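Local coordinates for protein GDSL-like Lipase (Parabacteroides distasonis, PDB 3P94) that probably hydrolyses ester bonds as a serine hydrolase of the SGNH (GDSL-lipase) group, with lysophospholipids as possible substrates, at residues 56-61 against 89-94; 83-88 against 128-133. All coordinates share one frame; numbering follows the deposited sequence. Where two conformers were deposited one is given.

Contacts 1 and 2 join segments that follow three strands of the parallel sheet, and in a flavodoxin-like fold such loops, leaving the C-terminal ends of the strands, build its working edge. Residues 56-61 follow strand 49-53, residues 83-88 follow strand 75-81 and run directly into 89-94, and residues 128-133 come after strand 116-120. The segments therefore alternate along the chain, and the short helix 84-87 with its following turn lies between both partners. The centres of contacts 1 and 2 are about 10 Å apart. Hydrogen bonds from T59 to D86 and from R131 to N90 link the two contacts directly, beside the probable catalytic site.

Contact 1 (56-61 against 89-94); sequences GQTTSE and HNNGVI
The amide of N90 reaches over to the backbone of G56, its ND2 giving a nearly straight hydrogen bond (169°) to G56 O at 3.0 Å. The acceptor lies in the plane of the amide, while the donor is tilted 28° from the carbonyl plane of G56. The other end of this amide is also occupied, since N90 OD1 accepts from R131. Both polar ends of the side chain are thus used, which fixes its rotation. A second polar link is indirect: one water lies 2.7 Å from S60 OG and accepts from N91 ND2 at 2.9 Å, while N91 OD1 is taken by W6. T58 and E61 start helix 59-71 with a capping box. E61 OE1 receives T58 N at 2.8 Å and T58 OG1 at 2.7 Å, from opposite faces of the carboxylate plane, and OG1 in turn accepts from S60 N. G56 is probably the block II glycine of SGNH hydrolases, which in relatives contributes a backbone N-H to the oxyanion hole. Van der Waals contact completes the interface. A chi1 of 78° sets T58 OG1 between the backbone N and the carbonyl carbon, 3.7 Å from N91 CB. T58 CG2, anti to the carbonyl carbon, meets N90 CB at 3.7 Å. An alanine at T58 would probably leave S60 N without its capping acceptor, deprive E61 OE1 of one of its two donors and open a gap beside N90. Further along, I94 CD1 lies 4.2 Å from S60 OG.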
loop_
_atom_site.group_PDB
_atom_site.type_symbol
_atom_site.label_atom_id
_atom_site.label_comp_id
_atom_site.label_asym_id
_atom_site.label_seq_id
_atom_site.Cartn_x
_atom_site.Cartn_y
_atom_site.Cartn_z
ATOM N N GLY A 56 -0.854 -7.288 -7.856
ATOM C CA GLY A 56 -0.489 -8.607 -7.351
ATOM C C GLY A 56 0.713 -8.726 -6.435
ATOM O O GLY A 56 0.990 -9.824 -5.941
ATOM N N GLN A 57 1.428 -7.621 -6.188
ATOM C CA GLN A 57 2.639 -7.663 -5.373
ATOM C C GLN A 57 2.362 -7.849 -3.883
ATOM O O GLN A 57 1.361 -7.357 -3.357
ATOM C CB GLN A 57 3.484 -6.405 -5.578
ATOM C CG GLN A 57 4.184 -6.393 -6.932
ATOM C CD GLN A 57 5.542 -5.736 -6.898
ATOM O OE1 GLN A 57 5.825 -4.870 -6.066
ATOM N NE2 GLN A 57 6.430 -6.162 -7.795
ATOM N N THR A 58 3.273 -8.559 -3.221
ATOM C CA THR A 58 3.239 -8.775 -1.779
ATOM C C THR A 58 4.300 -7.854 -1.162
ATOM O O THR A 58 5.056 -7.203 -1.897
ATOM C CB THR A 58 3.454 -10.254 -1.404
ATOM O OG1 THR A 58 4.843 -10.596 -1.483
ATOM C CG2 THR A 58 2.579 -11.219 -2.195
ATOM N N THR A 59 4.388 -7.833 0.177
ATOM C CA THR A 59 5.385 -7.005 0.886
ATOM C C THR A 59 6.822 -7.443 0.533
ATOM O O THR A 59 7.729 -6.622 0.637
ATOM C CB THR A 59 5.149 -7.051 2.391
ATOM O OG1 THR A 59 5.263 -8.394 2.843
ATOM C CG2 THR A 59 3.799 -6.434 2.808
ATOM N N SER A 60 7.023 -8.730 0.108
ATOM C CA SER A 60 8.348 -9.243 -0.254
ATOM C C SER A 60 8.894 -8.543 -1.515
ATOM O O SER A 60 10.013 -8.034 -1.467
ATOM C CB SER A 60 8.322 -10.756 -0.434
ATOM O OG SER A 60 8.188 -11.391 0.826
ATOM N N GLU A 61 8.106 -8.471 -2.616
ATOM C CA GLU A 61 8.548 -7.787 -3.847
ATOM C C GLU A 61 8.748 -6.315 -3.573
ATOM O O GLU A 61 9.692 -5.704 -4.067
ATOM C CB GLU A 61 7.559 -7.961 -5.011
ATOM C CG GLU A 61 7.433 -9.396 -5.504
ATOM C CD GLU A 61 6.227 -10.142 -4.960
ATOM O OE1 GLU A 61 5.707 -9.761 -3.885
ATOM O OE2 GLU A 61 5.776 -11.090 -5.640
ATOM N N HIS A 89 -1.558 -15.151 -0.212
ATOM C CA HIS A 89 -0.413 -16.017 -0.539
ATOM C C HIS A 89 -0.008 -15.907 -2.022
ATOM O O HIS A 89 0.332 -16.924 -2.641
ATOM C CB HIS A 89 -0.673 -17.493 -0.185
ATOM C CG HIS A 89 -0.857 -17.804 1.266
ATOM N ND1 HIS A 89 -0.590 -16.884 2.276
ATOM C CD2 HIS A 89 -1.289 -18.948 1.821
ATOM C CE1 HIS A 89 -0.888 -17.505 3.404
ATOM N NE2 HIS A 89 -1.327 -18.736 3.173
ATOM N N ASN A 90 -0.016 -14.682 -2.585
ATOM C CA ASN A 90 0.368 -14.470 -3.991
ATOM C C ASN A 90 1.814 -14.898 -4.265
ATOM O O ASN A 90 2.110 -15.361 -5.365
ATOM C CB ASN A 90 0.181 -13.011 -4.406
ATOM C CG ASN A 90 -1.233 -12.656 -4.776
ATOM O OD1 ASN A 90 -2.189 -13.339 -4.417
ATOM N ND2 ASN A 90 -1.394 -11.557 -5.480
ATOM N N ASN A 91 2.709 -14.728 -3.275
ATOM C CA ASN A 91 4.110 -15.123 -3.409
ATOM C C ASN A 91 4.377 -16.377 -2.552
ATOM O O ASN A 91 5.499 -16.604 -2.081
ATOM C CB ASN A 91 5.063 -13.962 -3.039
ATOM C CG ASN A 91 6.495 -14.240 -3.440
ATOM O OD1 ASN A 91 6.777 -14.624 -4.570
ATOM N ND2 ASN A 91 7.414 -14.160 -2.496
ATOM N N GLY A 92 3.337 -17.195 -2.388
ATOM C CA GLY A 92 3.406 -18.417 -1.599
ATOM C C GLY A 92 3.026 -18.178 -0.153
ATOM O O GLY A 92 2.700 -17.052 0.220
ATOM N N VAL A 93 3.067 -19.248 0.662
ATOM C CA VAL A 93 2.724 -19.207 2.082
ATOM C C VAL A 93 3.711 -18.286 2.829
ATOM O O VAL A 93 4.929 -18.342 2.597
ATOM C CB VAL A 93 2.661 -20.638 2.697
ATOM C CG1 VAL A 93 4.009 -21.359 2.645
ATOM C CG2 VAL A 93 2.084 -20.618 4.113
ATOM N N ILE A 94 3.178 -17.436 3.696
ATOM C CA ILE A 94 3.968 -16.520 4.519
ATOM C C ILE A 94 3.212 -16.271 5.835
ATOM O O ILE A 94 2.009 -16.004 5.807
ATOM C CB ILE A 94 4.367 -15.199 3.783
ATOM C CG1 ILE A 94 5.324 -14.333 4.658
ATOM C CG2 ILE A 94 3.151 -14.412 3.227
ATOM C CD1 ILE A 94 6.038 -13.147 3.947
HETATM O O HOH W 1 7.067 -13.801 0.392
#

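Contact 2 (83-88 against 128-133)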
loop_
_atom_site.group_PDB
_atom_site.type_symbol
_atom_site.label_atom_id
_atom_site.label_comp_id
_atom_site.label_asym_id
_atom_site.label_seq_id
_atom_site.Cartn_x
_atom_site.Cartn_y
_atom_site.Cartn_z
ATOM N N GLY A 83 0.155 -5.720 2.029
ATOM C CA GLY A 83 -0.104 -6.867 2.888
ATOM C C GLY A 83 -1.247 -7.767 2.470
ATOM O O GLY A 83 -1.240 -8.949 2.831
ATOM N N ILE A 84 -2.247 -7.235 1.727
ATOM C CA ILE A 84 -3.399 -8.051 1.331
ATOM C C ILE A 84 -2.985 -9.222 0.417
ATOM O O ILE A 84 -3.526 -10.319 0.570
ATOM C CB ILE A 84 -4.582 -7.228 0.728
ATOM C CG1 ILE A 84 -5.892 -8.039 0.745
ATOM C CG2 ILE A 84 -4.303 -6.732 -0.698
ATOM C CD1 ILE A 84 -6.413 -8.460 2.108
ATOM N N ASN A 85 -2.027 -9.012 -0.504
ATOM C CA ASN A 85 -1.624 -10.106 -1.401
ATOM C C ASN A 85 -0.772 -11.148 -0.655
ATOM O O ASN A 85 -0.766 -12.306 -1.053
ATOM C CB ASN A 85 -0.940 -9.587 -2.647
ATOM C CG ASN A 85 -1.900 -8.798 -3.511
ATOM O OD1 ASN A 85 -3.046 -9.190 -3.764
ATOM N ND2 ASN A 85 -1.467 -7.660 -3.962
ATOM N N ASP A 86 -0.137 -10.756 0.466
ATOM C CA ASP A 86 0.576 -11.699 1.343
ATOM C C ASP A 86 -0.442 -12.609 2.038
ATOM O O ASP A 86 -0.200 -13.805 2.185
ATOM C CB ASP A 86 1.377 -10.952 2.417
ATOM C CG ASP A 86 2.474 -10.056 1.913
ATOM O OD1 ASP A 86 2.151 -8.985 1.344
ATOM O OD2 ASP A 86 3.664 -10.410 2.106
ATOM N N ILE A 87 -1.589 -12.027 2.459
ATOM C CA ILE A 87 -2.696 -12.758 3.112
ATOM C C ILE A 87 -3.317 -13.725 2.077
ATOM O O ILE A 87 -3.686 -14.848 2.427
ATOM C CB ILE A 87 -3.731 -11.769 3.759
ATOM C CG1 ILE A 87 -3.063 -10.981 4.922
ATOM C CG2 ILE A 87 -4.997 -12.508 4.272
ATOM C CD1 ILE A 87 -3.869 -9.790 5.513
ATOM N N ALA A 88 -3.339 -13.322 0.797
ATOM C CA ALA A 88 -3.847 -14.170 -0.294
ATOM C C ALA A 88 -2.793 -15.209 -0.768
ATOM O O ALA A 88 -3.108 -16.048 -1.623
ATOM C CB ALA A 88 -4.288 -13.300 -1.456
ATOM N N PHE A 128 -11.409 -13.578 -1.149
ATOM C CA PHE A 128 -10.668 -13.342 -2.385
ATOM C C PHE A 128 -11.314 -14.162 -3.488
ATOM O O PHE A 128 -11.200 -15.385 -3.460
ATOM C CB PHE A 128 -9.184 -13.714 -2.231
ATOM C CG PHE A 128 -8.451 -13.052 -1.106
ATOM C CD1 PHE A 128 -8.354 -11.677 -1.044
ATOM C CD2 PHE A 128 -7.793 -13.811 -0.149
ATOM C CE1 PHE A 128 -7.657 -11.069 -0.019
ATOM C CE2 PHE A 128 -7.085 -13.206 0.872
ATOM C CZ PHE A 128 -7.005 -11.835 0.922
ATOM N N PRO A 129 -12.055 -13.563 -4.437
ATOM C CA PRO A 129 -12.697 -14.386 -5.480
ATOM C C PRO A 129 -11.694 -15.249 -6.269
ATOM O O PRO A 129 -12.031 -16.365 -6.660
ATOM C CB PRO A 129 -13.372 -13.345 -6.378
ATOM C CG PRO A 129 -13.567 -12.144 -5.490
ATOM C CD PRO A 129 -12.346 -12.125 -4.624
ATOM N N TRP A 130 -10.456 -14.720 -6.446
ATOM C CA TRP A 130 -9.334 -15.343 -7.161
ATOM C C TRP A 130 -8.617 -16.410 -6.301
ATOM O O TRP A 130 -7.892 -17.244 -6.850
ATOM C CB TRP A 130 -8.331 -14.274 -7.668
ATOM C CG TRP A 130 -7.406 -13.681 -6.640
ATOM C CD1 TRP A 130 -6.157 -14.122 -6.307
ATOM C CD2 TRP A 130 -7.628 -12.490 -5.869
ATOM N NE1 TRP A 130 -5.608 -13.309 -5.342
ATOM C CE2 TRP A 130 -6.487 -12.295 -5.059
ATOM C CE3 TRP A 130 -8.694 -11.579 -5.768
ATOM C CZ2 TRP A 130 -6.381 -11.227 -4.159
ATOM C CZ3 TRP A 130 -8.584 -10.516 -4.886
ATOM C CH2 TRP A 130 -7.439 -10.345 -4.096
ATOM N N ARG A 131 -8.805 -16.384 -4.959
ATOM C CA ARG A 131 -8.209 -17.350 -4.019
ATOM C C ARG A 131 -9.268 -17.690 -2.929
ATOM O O ARG A 131 -9.178 -17.198 -1.803
ATOM C CB ARG A 131 -6.899 -16.797 -3.425
ATOM C CG ARG A 131 -5.999 -17.869 -2.793
ATOM C CD ARG A 131 -4.858 -18.308 -3.702
ATOM N NE ARG A 131 -3.952 -17.199 -4.003
ATOM C CZ ARG A 131 -3.267 -17.069 -5.134
ATOM N NH1 ARG A 131 -3.367 -17.985 -6.089
ATOM N NH2 ARG A 131 -2.484 -16.018 -5.322
ATOM N N PRO A 132 -10.329 -18.456 -3.274
ATOM C CA PRO A 132 -11.410 -18.716 -2.300
ATOM C C PRO A 132 -11.014 -19.486 -1.032
ATOM O O PRO A 132 -10.026 -20.220 -1.018
ATOM C CB PRO A 132 -12.421 -19.533 -3.115
ATOM C CG PRO A 132 -11.628 -20.131 -4.219
ATOM C CD PRO A 132 -10.628 -19.085 -4.578
ATOM N N GLY A 133 -11.824 -19.305 0.011
ATOM C CA GLY A 133 -11.709 -19.959 1.315
ATOM C C GLY A 133 -10.518 -19.585 2.168
ATOM O O GLY A 133 -10.108 -20.380 3.012
#
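The carbonyl oxygen of A88, just after the short helix 84-87, accepts a hydrogen bond from R131 NE at 2.8 Å. The donor comes nearly along the C=O axis, although the N-H itself points somewhat off the line (146°) and the oxygen is tilted out of the guanidinium plane. A bend at chi2 (100°) brings R131 CD to 3.5 Å from A88 O, so the aliphatic part of the arginine also lies close to the oxygen it serves. The same guanidinium that serves N90 thus bridges A88 and a residue two further on. R131 is itself placed by a type I turn, in which its backbone N bonds to F128 O.

The rest of the contact is largely apolar and centres on the ring of F128. A88 CB sits over one face in a CH-pi contact, 3.8 Å from the ring centroid and 18° off the normal, displaced toward the rim near CE2. Two isoleucines meet the ring at its edge: I84 CD1 lies in its plane, 3.6 Å from F128 CE1, and I87 CG2 approaches F128 CZ at 4.0 Å. The ring is thus wedged against one side of the helix, and V140 of helix 137-153 touches both isoleucines. W130 has more than one conformation, so its approach to A88 CB (CZ2 at 4.0 Å) and to N85 OD1 is less certain; the amide ND2 of N85 bonds to Q57 O.

Residues 83-86 read GIND, matching the GxND block III signature of SGNH hydrolases, whose asparagine in relatives contributes to the oxyanion hole; here the loop 128-133 packs against the helix that carries it.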